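Local coordinates for protein carboxynorspermidine decarboxylase (Campylobacter jejuni subsp. jejuni 81116, PDB 3N29) that probably decarboxylates carboxynorspermidine to norspermidine with the help of pyridoxal-5'-phosphate, as a fold-type III (beta/alpha-barrel) decarboxylase, at residues I136-F144 with R180-V191; G275-V286 with I366-H377. All coordinates share one frame; numbering follows the deposited sequence.

Contact 1 of 2, residues I136-F144 with R180-V191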
# COMPACT_ATOMS: atom_id res chain seq x y z
N ILE A 136 -19.41 19.50 8.96
CA ILE A 136 -18.32 18.86 9.67
C ILE A 136 -18.90 17.88 10.70
O ILE A 136 -19.77 18.22 11.51
CB ILE A 136 -17.39 19.87 10.30
CG1 ILE A 136 -16.64 20.67 9.21
CG2 ILE A 136 -16.26 19.16 11.17
CD1 ILE A 136 -15.88 21.95 9.81
N VAL A 137 -18.39 16.65 10.70
CA VAL A 137 -18.93 15.63 11.60
C VAL A 137 -17.82 15.24 12.49
O VAL A 137 -16.71 14.87 12.00
CB VAL A 137 -19.46 14.40 10.89
CG1 VAL A 137 -19.76 13.26 11.88
CG2 VAL A 137 -20.67 14.77 10.06
N PHE A 138 -18.07 15.36 13.78
CA PHE A 138 -17.06 14.95 14.77
C PHE A 138 -17.22 13.50 15.24
O PHE A 138 -18.32 12.93 15.28
CB PHE A 138 -17.09 15.89 15.97
CG PHE A 138 -16.78 17.35 15.63
CD1 PHE A 138 -15.50 17.76 15.32
CD2 PHE A 138 -17.86 18.31 15.57
CE1 PHE A 138 -15.24 19.09 15.00
CE2 PHE A 138 -17.60 19.60 15.24
CZ PHE A 138 -16.27 20.01 14.97
N ASN A 139 -16.09 12.92 15.63
CA ASN A 139 -16.03 11.55 16.10
C ASN A 139 -16.26 11.36 17.64
O ASN A 139 -16.54 10.29 18.08
CB ASN A 139 -14.67 10.91 15.73
CG ASN A 139 -14.64 9.45 16.02
OD1 ASN A 139 -13.91 8.99 16.93
ND2 ASN A 139 -15.48 8.70 15.30
N SER A 140 -16.14 12.42 18.43
CA SER A 140 -16.30 12.36 19.85
C SER A 140 -16.78 13.75 20.35
O SER A 140 -16.57 14.76 19.69
CB SER A 140 -14.94 12.04 20.48
OG SER A 140 -14.06 13.18 20.37
N LEU A 141 -17.28 13.78 21.58
CA LEU A 141 -17.72 15.04 22.21
C LEU A 141 -16.55 15.99 22.44
O LEU A 141 -16.69 17.19 22.24
CB LEU A 141 -18.44 14.75 23.52
CG LEU A 141 -19.79 14.06 23.34
CD1 LEU A 141 -20.45 13.82 24.74
CD2 LEU A 141 -20.69 14.88 22.42
N ALA A 142 -15.40 15.42 22.86
CA ALA A 142 -14.17 16.19 23.09
C ALA A 142 -13.75 16.94 21.82
O ALA A 142 -13.47 18.14 21.86
CB ALA A 142 -13.03 15.30 23.61
N GLN A 143 -13.76 16.25 20.68
CA GLN A 143 -13.35 16.88 19.43
C GLN A 143 -14.36 17.99 19.06
O GLN A 143 -13.97 19.10 18.71
CB GLN A 143 -13.24 15.83 18.33
CG GLN A 143 -11.98 15.00 18.39
CD GLN A 143 -11.00 15.44 17.36
OE1 GLN A 143 -9.84 15.74 17.64
NE2 GLN A 143 -11.47 15.51 16.17
N PHE A 144 -15.65 17.70 19.23
CA PHE A 144 -16.69 18.69 19.01
C PHE A 144 -16.45 19.90 19.94
O PHE A 144 -16.40 21.06 19.49
CB PHE A 144 -18.04 18.07 19.22
CG PHE A 144 -19.14 19.02 19.48
CD1 PHE A 144 -19.33 20.18 18.70
CD2 PHE A 144 -20.05 18.76 20.51
CE1 PHE A 144 -20.39 21.07 19.01
CE2 PHE A 144 -21.11 19.63 20.80
CZ PHE A 144 -21.27 20.77 20.04
N ARG A 180 -13.45 2.54 17.67
CA ARG A 180 -13.13 3.88 17.97
C ARG A 180 -13.98 4.82 17.20
O ARG A 180 -13.83 5.99 17.39
CB ARG A 180 -11.64 4.18 17.66
CG ARG A 180 -11.37 4.32 16.19
CD ARG A 180 -9.89 4.07 15.88
NE ARG A 180 -9.59 4.49 14.53
CZ ARG A 180 -9.92 3.80 13.44
NH1 ARG A 180 -10.58 2.67 13.56
NH2 ARG A 180 -9.59 4.27 12.26
N LEU A 181 -14.88 4.34 16.32
CA LEU A 181 -15.62 5.24 15.42
C LEU A 181 -17.03 5.47 15.95
O LEU A 181 -17.81 4.53 16.18
CB LEU A 181 -15.66 4.68 14.01
CG LEU A 181 -14.30 4.32 13.40
CD1 LEU A 181 -14.45 3.51 12.09
CD2 LEU A 181 -13.52 5.56 13.20
N GLY A 182 -17.31 6.75 16.13
CA GLY A 182 -18.56 7.25 16.70
C GLY A 182 -18.66 7.23 18.21
O GLY A 182 -17.89 6.58 18.92
N ILE A 183 -19.72 7.88 18.68
CA ILE A 183 -20.11 7.99 20.07
C ILE A 183 -21.29 7.00 20.34
O ILE A 183 -22.25 6.92 19.51
CB ILE A 183 -20.57 9.50 20.28
CG1 ILE A 183 -19.46 10.49 19.89
CG2 ILE A 183 -21.06 9.80 21.68
CD1 ILE A 183 -20.03 11.90 19.67
N ARG A 184 -21.23 6.24 21.45
CA ARG A 184 -22.25 5.26 21.80
C ARG A 184 -23.42 6.05 22.42
O ARG A 184 -23.24 7.17 22.93
CB ARG A 184 -21.72 4.18 22.74
CG ARG A 184 -20.72 3.27 22.10
CD ARG A 184 -20.16 2.23 23.08
NE ARG A 184 -19.40 2.90 24.13
CZ ARG A 184 -19.04 2.32 25.28
NH1 ARG A 184 -19.32 1.05 25.52
NH2 ARG A 184 -18.35 3.00 26.18
N ALA A 185 -24.61 5.50 22.29
CA ALA A 185 -25.85 6.28 22.63
C ALA A 185 -25.89 6.75 24.11
O ALA A 185 -26.36 7.82 24.42
CB ALA A 185 -27.09 5.45 22.31
N LYS A 186 -25.31 5.98 25.00
CA LYS A 186 -25.29 6.34 26.43
C LYS A 186 -24.52 7.64 26.70
O LYS A 186 -24.79 8.38 27.67
CB LYS A 186 -24.69 5.21 27.24
CG LYS A 186 -23.16 5.00 26.99
CD LYS A 186 -22.72 3.74 27.71
CE LYS A 186 -21.26 3.62 27.90
NZ LYS A 186 -21.05 2.72 29.11
N ASP A 187 -23.56 7.95 25.82
CA ASP A 187 -22.81 9.15 25.99
C ASP A 187 -23.53 10.39 25.43
O ASP A 187 -23.06 11.49 25.61
CB ASP A 187 -21.44 8.96 25.37
CG ASP A 187 -20.61 7.97 26.16
OD1 ASP A 187 -20.93 7.64 27.34
OD2 ASP A 187 -19.65 7.48 25.58
N PHE A 188 -24.69 10.20 24.81
CA PHE A 188 -25.54 11.35 24.43
C PHE A 188 -26.37 11.86 25.58
O PHE A 188 -26.91 12.96 25.51
CB PHE A 188 -26.46 10.99 23.26
CG PHE A 188 -25.81 11.10 21.92
CD1 PHE A 188 -26.24 12.02 21.01
CD2 PHE A 188 -24.75 10.27 21.58
CE1 PHE A 188 -25.62 12.12 19.78
CE2 PHE A 188 -24.13 10.37 20.33
CZ PHE A 188 -24.56 11.30 19.45
N GLU A 189 -26.48 11.08 26.64
CA GLU A 189 -27.48 11.40 27.65
C GLU A 189 -27.07 12.68 28.38
O GLU A 189 -25.90 12.86 28.76
CB GLU A 189 -27.66 10.23 28.58
CG GLU A 189 -28.33 9.06 27.89
CD GLU A 189 -29.88 9.19 27.77
OE1 GLU A 189 -30.50 8.25 27.22
OE2 GLU A 189 -30.47 10.22 28.21
N ASN A 190 -28.00 13.64 28.43
CA ASN A 190 -27.75 14.89 29.15
C ASN A 190 -26.60 15.74 28.56
O ASN A 190 -25.95 16.52 29.28
CB ASN A 190 -27.49 14.58 30.63
CG ASN A 190 -28.73 14.03 31.35
OD1 ASN A 190 -29.83 14.64 31.33
ND2 ASN A 190 -28.57 12.89 32.00
N VAL A 191 -26.31 15.56 27.27
CA VAL A 191 -25.32 16.42 26.61
C VAL A 191 -26.15 17.49 25.89
O VAL A 191 -27.19 17.21 25.30
CB VAL A 191 -24.41 15.64 25.62
CG1 VAL A 191 -23.59 16.58 24.80
CG2 VAL A 191 -23.48 14.67 26.41
O HOH W 1 -16.02 8.34 20.05
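The carbonyl oxygens of Asn139 and Gly182 meet through a single water, which donates one hydrogen to each: it lies 2.8 Å from Asn139 O and 2.8 Å from Gly182 O. Two backbone acceptors that could not bond each other directly are thus joined where the two segments run closest, with the CA atoms of Asn139 and Gly182 5.0 Å apart. Beside this bridge, the side-chain amide of Asn139 is inserted among the backbone atoms of Arg180, Leu181 and Gly182. Ile183 continues the contact in apolar form. Its CG1 rests 3.4 Å from Asn139 O, and its CD1 lies along the backbone of Ser140. With CG1 beside its own backbone N (chi1 -57°), the longer branch of Ile183 is carried over the turn into the helix. The region belongs to the beta/alpha barrel: strand 135-138, the fourth of eight, passes through Asn139 and Ser140 into helix 141-147, and the irregular segment 180-191 lies against this junction on its way to strand 198-200. Ser140 is the N-cap, its OG accepting from Gln143 N at 3.1 Å; the same hydroxyl is hydrogen-bonded to Asp287 of the second subunit, which places the helix start at the dimer interface. Leu141, the first residue of the helix, divides its methyls between two neighbours. The side chains of Leu141 and Ile183 cross at about a right angle, with Leu141 CD2 4.1 Å from Ile183 CD1, whereas Leu141 CD1 meets Val191 CG2 tip to tip at 3.6 Å, close also to the carbonyl oxygen of Asp187.

Contact 2 of 2, residues G275-V286 with I366-H377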
# COMPACT_ATOMS: atom_id res chain seq x y z
N GLY A 275 -17.85 3.74 -8.27
CA GLY A 275 -16.82 3.14 -9.09
C GLY A 275 -17.00 1.70 -9.51
O GLY A 275 -16.23 1.19 -10.24
N TRP A 276 -18.07 1.08 -9.05
CA TRP A 276 -18.29 -0.32 -9.21
C TRP A 276 -18.41 -0.71 -10.68
O TRP A 276 -19.28 -0.27 -11.37
CB TRP A 276 -19.58 -0.75 -8.45
CG TRP A 276 -19.95 -2.16 -8.62
CD1 TRP A 276 -20.90 -2.66 -9.43
CD2 TRP A 276 -19.35 -3.28 -7.98
NE1 TRP A 276 -20.93 -4.00 -9.35
CE2 TRP A 276 -19.99 -4.41 -8.46
CE3 TRP A 276 -18.32 -3.43 -7.07
CZ2 TRP A 276 -19.64 -5.67 -8.05
CZ3 TRP A 276 -17.99 -4.68 -6.66
CH2 TRP A 276 -18.65 -5.78 -7.15
N GLN A 277 -17.51 -1.58 -11.09
CA GLN A 277 -17.45 -2.08 -12.44
C GLN A 277 -17.40 -0.95 -13.49
O GLN A 277 -18.01 -1.04 -14.50
CB GLN A 277 -18.57 -3.08 -12.71
CG GLN A 277 -18.50 -4.24 -11.80
CD GLN A 277 -19.47 -5.34 -12.07
OE1 GLN A 277 -20.44 -5.18 -12.76
NE2 GLN A 277 -19.20 -6.47 -11.49
N THR A 278 -16.69 0.11 -13.19
CA THR A 278 -16.46 1.17 -14.15
C THR A 278 -15.18 1.04 -14.98
O THR A 278 -14.99 1.77 -15.87
CB THR A 278 -16.48 2.55 -13.49
OG1 THR A 278 -15.43 2.67 -12.56
CG2 THR A 278 -17.77 2.77 -12.80
N GLY A 279 -14.28 0.16 -14.62
CA GLY A 279 -13.02 0.10 -15.32
C GLY A 279 -12.08 -1.03 -14.96
O GLY A 279 -12.29 -1.69 -14.00
N ASN A 280 -11.01 -1.16 -15.72
CA ASN A 280 -10.07 -2.24 -15.56
C ASN A 280 -8.63 -1.82 -15.50
O ASN A 280 -8.32 -0.77 -15.88
CB ASN A 280 -10.27 -3.25 -16.69
CG ASN A 280 -11.72 -3.60 -16.90
OD1 ASN A 280 -12.42 -3.83 -15.97
ND2 ASN A 280 -12.14 -3.64 -18.12
N LEU A 281 -7.77 -2.68 -14.98
CA LEU A 281 -6.41 -2.47 -15.06
C LEU A 281 -5.81 -3.36 -16.15
O LEU A 281 -5.95 -4.60 -16.09
CB LEU A 281 -5.77 -2.75 -13.70
CG LEU A 281 -4.26 -2.87 -13.58
CD1 LEU A 281 -3.59 -1.60 -13.96
CD2 LEU A 281 -3.82 -3.39 -12.14
N VAL A 282 -5.13 -2.74 -17.14
CA VAL A 282 -4.64 -3.40 -18.31
C VAL A 282 -3.15 -3.53 -18.24
O VAL A 282 -2.47 -2.53 -17.97
CB VAL A 282 -5.05 -2.64 -19.61
CG1 VAL A 282 -4.51 -3.47 -20.81
CG2 VAL A 282 -6.57 -2.47 -19.61
N ALA A 283 -2.62 -4.72 -18.43
CA ALA A 283 -1.19 -4.97 -18.27
C ALA A 283 -0.78 -5.79 -19.45
O ALA A 283 -1.64 -6.34 -20.17
CB ALA A 283 -0.97 -5.76 -16.95
N SER A 284 0.51 -5.88 -19.71
CA SER A 284 1.01 -6.74 -20.74
C SER A 284 1.79 -7.92 -20.16
O SER A 284 2.48 -7.76 -19.14
CB SER A 284 2.00 -5.93 -21.65
OG SER A 284 1.27 -4.89 -22.36
N VAL A 285 1.73 -9.04 -20.86
CA VAL A 285 2.71 -10.14 -20.72
C VAL A 285 4.08 -9.73 -21.21
O VAL A 285 4.29 -9.57 -22.38
CB VAL A 285 2.19 -11.43 -21.40
CG1 VAL A 285 3.16 -12.62 -21.14
CG2 VAL A 285 0.67 -11.73 -20.99
N VAL A 286 5.04 -9.61 -20.29
CA VAL A 286 6.39 -9.31 -20.60
C VAL A 286 7.23 -10.56 -20.84
O VAL A 286 8.11 -10.57 -21.68
CB VAL A 286 7.02 -8.45 -19.51
CG1 VAL A 286 8.50 -8.08 -19.85
CG2 VAL A 286 6.12 -7.16 -19.32
N ILE A 366 3.90 -13.40 -25.36
CA ILE A 366 4.53 -12.16 -24.96
C ILE A 366 3.90 -11.02 -25.76
O ILE A 366 3.75 -11.11 -26.97
CB ILE A 366 6.06 -12.20 -25.13
CG1 ILE A 366 6.63 -13.20 -24.08
CG2 ILE A 366 6.61 -10.78 -25.04
CD1 ILE A 366 8.13 -13.59 -24.19
N GLY A 367 3.47 -9.99 -25.08
CA GLY A 367 2.88 -8.84 -25.70
C GLY A 367 1.37 -8.83 -25.57
O GLY A 367 0.73 -7.78 -25.71
N ASP A 368 0.78 -9.99 -25.31
CA ASP A 368 -0.65 -10.02 -25.03
C ASP A 368 -1.07 -9.11 -23.85
O ASP A 368 -0.31 -8.86 -22.90
CB ASP A 368 -1.15 -11.42 -24.76
CG ASP A 368 -1.19 -12.30 -25.98
OD1 ASP A 368 -0.96 -11.82 -27.10
OD2 ASP A 368 -1.38 -13.53 -25.77
N LYS A 369 -2.29 -8.59 -23.93
CA LYS A 369 -2.81 -7.71 -22.90
C LYS A 369 -3.68 -8.60 -21.97
O LYS A 369 -4.56 -9.37 -22.47
CB LYS A 369 -3.66 -6.63 -23.50
CG LYS A 369 -2.97 -5.75 -24.54
CD LYS A 369 -2.17 -4.69 -23.88
CE LYS A 369 -1.95 -3.50 -24.74
NZ LYS A 369 -1.16 -3.84 -25.95
N ILE A 370 -3.45 -8.45 -20.66
CA ILE A 370 -4.26 -9.08 -19.58
C ILE A 370 -5.08 -7.97 -18.92
O ILE A 370 -4.54 -6.89 -18.52
CB ILE A 370 -3.40 -9.69 -18.55
CG1 ILE A 370 -2.43 -10.71 -19.20
CG2 ILE A 370 -4.23 -10.22 -17.39
CD1 ILE A 370 -3.19 -12.03 -19.64
N VAL A 371 -6.39 -8.16 -18.88
CA VAL A 371 -7.32 -7.14 -18.40
C VAL A 371 -7.90 -7.61 -17.06
O VAL A 371 -8.71 -8.58 -16.98
CB VAL A 371 -8.43 -6.88 -19.46
CG1 VAL A 371 -9.47 -5.82 -18.97
CG2 VAL A 371 -7.77 -6.49 -20.79
N PHE A 372 -7.45 -6.99 -15.98
CA PHE A 372 -7.96 -7.25 -14.63
C PHE A 372 -9.25 -6.41 -14.44
O PHE A 372 -9.26 -5.15 -14.51
CB PHE A 372 -6.92 -6.90 -13.56
CG PHE A 372 -5.74 -7.82 -13.57
CD1 PHE A 372 -5.84 -9.08 -13.04
CD2 PHE A 372 -4.58 -7.45 -14.16
CE1 PHE A 372 -4.70 -9.96 -13.08
CE2 PHE A 372 -3.47 -8.30 -14.26
CZ PHE A 372 -3.54 -9.56 -13.70
N LEU A 373 -10.32 -7.13 -14.16
CA LEU A 373 -11.68 -6.53 -14.16
C LEU A 373 -11.96 -5.77 -12.86
O LEU A 373 -11.60 -6.24 -11.76
CB LEU A 373 -12.75 -7.64 -14.36
CG LEU A 373 -12.66 -8.34 -15.72
CD1 LEU A 373 -13.78 -9.46 -15.80
CD2 LEU A 373 -12.85 -7.36 -16.90
N ASP A 374 -12.63 -4.61 -12.98
CA ASP A 374 -13.17 -3.88 -11.82
C ASP A 374 -12.11 -3.41 -10.89
O ASP A 374 -12.06 -3.79 -9.70
CB ASP A 374 -14.21 -4.72 -11.07
CG ASP A 374 -14.97 -3.91 -10.04
OD1 ASP A 374 -15.07 -2.65 -10.22
OD2 ASP A 374 -15.51 -4.55 -9.07
N GLN A 375 -11.24 -2.58 -11.42
CA GLN A 375 -10.08 -2.11 -10.71
C GLN A 375 -9.95 -0.59 -10.58
O GLN A 375 -8.83 -0.07 -10.48
CB GLN A 375 -8.82 -2.71 -11.33
CG GLN A 375 -8.72 -4.26 -11.23
CD GLN A 375 -8.64 -4.76 -9.85
OE1 GLN A 375 -9.16 -5.85 -9.53
NE2 GLN A 375 -8.13 -3.96 -9.00
N ILE A 376 -11.05 0.13 -10.54
CA ILE A 376 -10.98 1.56 -10.37
C ILE A 376 -11.24 1.99 -8.93
O ILE A 376 -10.73 3.02 -8.54
CB ILE A 376 -11.92 2.38 -11.36
CG1 ILE A 376 -11.72 1.88 -12.78
CG2 ILE A 376 -11.59 3.87 -11.24
CD1 ILE A 376 -10.32 2.13 -13.41
N HIS A 377 -11.99 1.21 -8.14
CA HIS A 377 -12.33 1.62 -6.74
C HIS A 377 -11.40 0.89 -5.78
O HIS A 377 -11.02 -0.25 -6.07
CB HIS A 377 -13.80 1.32 -6.45
CG HIS A 377 -14.16 -0.14 -6.46
ND1 HIS A 377 -14.61 -0.81 -7.58
CD2 HIS A 377 -14.18 -1.05 -5.45
CE1 HIS A 377 -14.88 -2.07 -7.26
NE2 HIS A 377 -14.58 -2.25 -5.99
O HOH W 2 -13.95 -0.43 -11.09
O HOH W 3 -16.81 -6.99 -9.84
O HOH W 4 1.04 -5.29 -25.19
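Val285 and Ile370 meet obliquely, Val285 CG2 lying 3.7 Å from Ile370 CG1. Ala283, Leu281 and Phe372 extend this apolar face of the sheet. The Phe372 ring presents its edge to Ala283 CB and carries Ile370 CG2 over one face, while Leu298 from strand 294-298 packs on Val285, Ile370 and Phe372. Val282 and Val371 lie on the other face, where the bent chain of Lys369 passes Val282 CG1 and brings NZ to a water shared with Ser284 OG and Gly367 O. Ser284 OG is also hydrogen-bonded to Thr44, and Lys369 NZ to the carbonyl oxygen of Glu40. Paired backbone bonds join Leu281 to Phe372 and Ala283 to Ile370. Beyond them Asn280 OD1 accepts from Asp374 N at 3.1 Å, in the plane of its amide. Asp374 then turns back on segment 275-286: with CG anti to its backbone N (chi1 -170°), OD1 takes Gln277 N at 2.8 Å from above the carboxylate plane, and OD2 sits over one face of the Trp276 ring, 3.5 Å from CZ3. A water donates to Asp374 OD1 and Gly275 O. The arrangement is an antiparallel strand pair of these decarboxylases' C-terminal beta domain, leading through His377 to Tyr378 of the cofactor and norspermidine pockets.

Contact 1 belongs to the parallel barrel and contact 2 to the mixed sheet of the beta domain; their centres are about 42 Å apart, on opposite sides of the chain's centre, and they share no element. Contact 1 is small and largely buried, and without strand pairing across it a water and a few branched side chains do the joining. Contact 2 buries about three times the area, 1084 against 355 Å², through regular backbone bonding, with its ends more exposed. Both approach the active site at one end: Leu181 of contact 1 is about 6 Å from pyridoxal phosphate and His377 of contact 2 about 6 Å from norspermidine, both measured from the side chain.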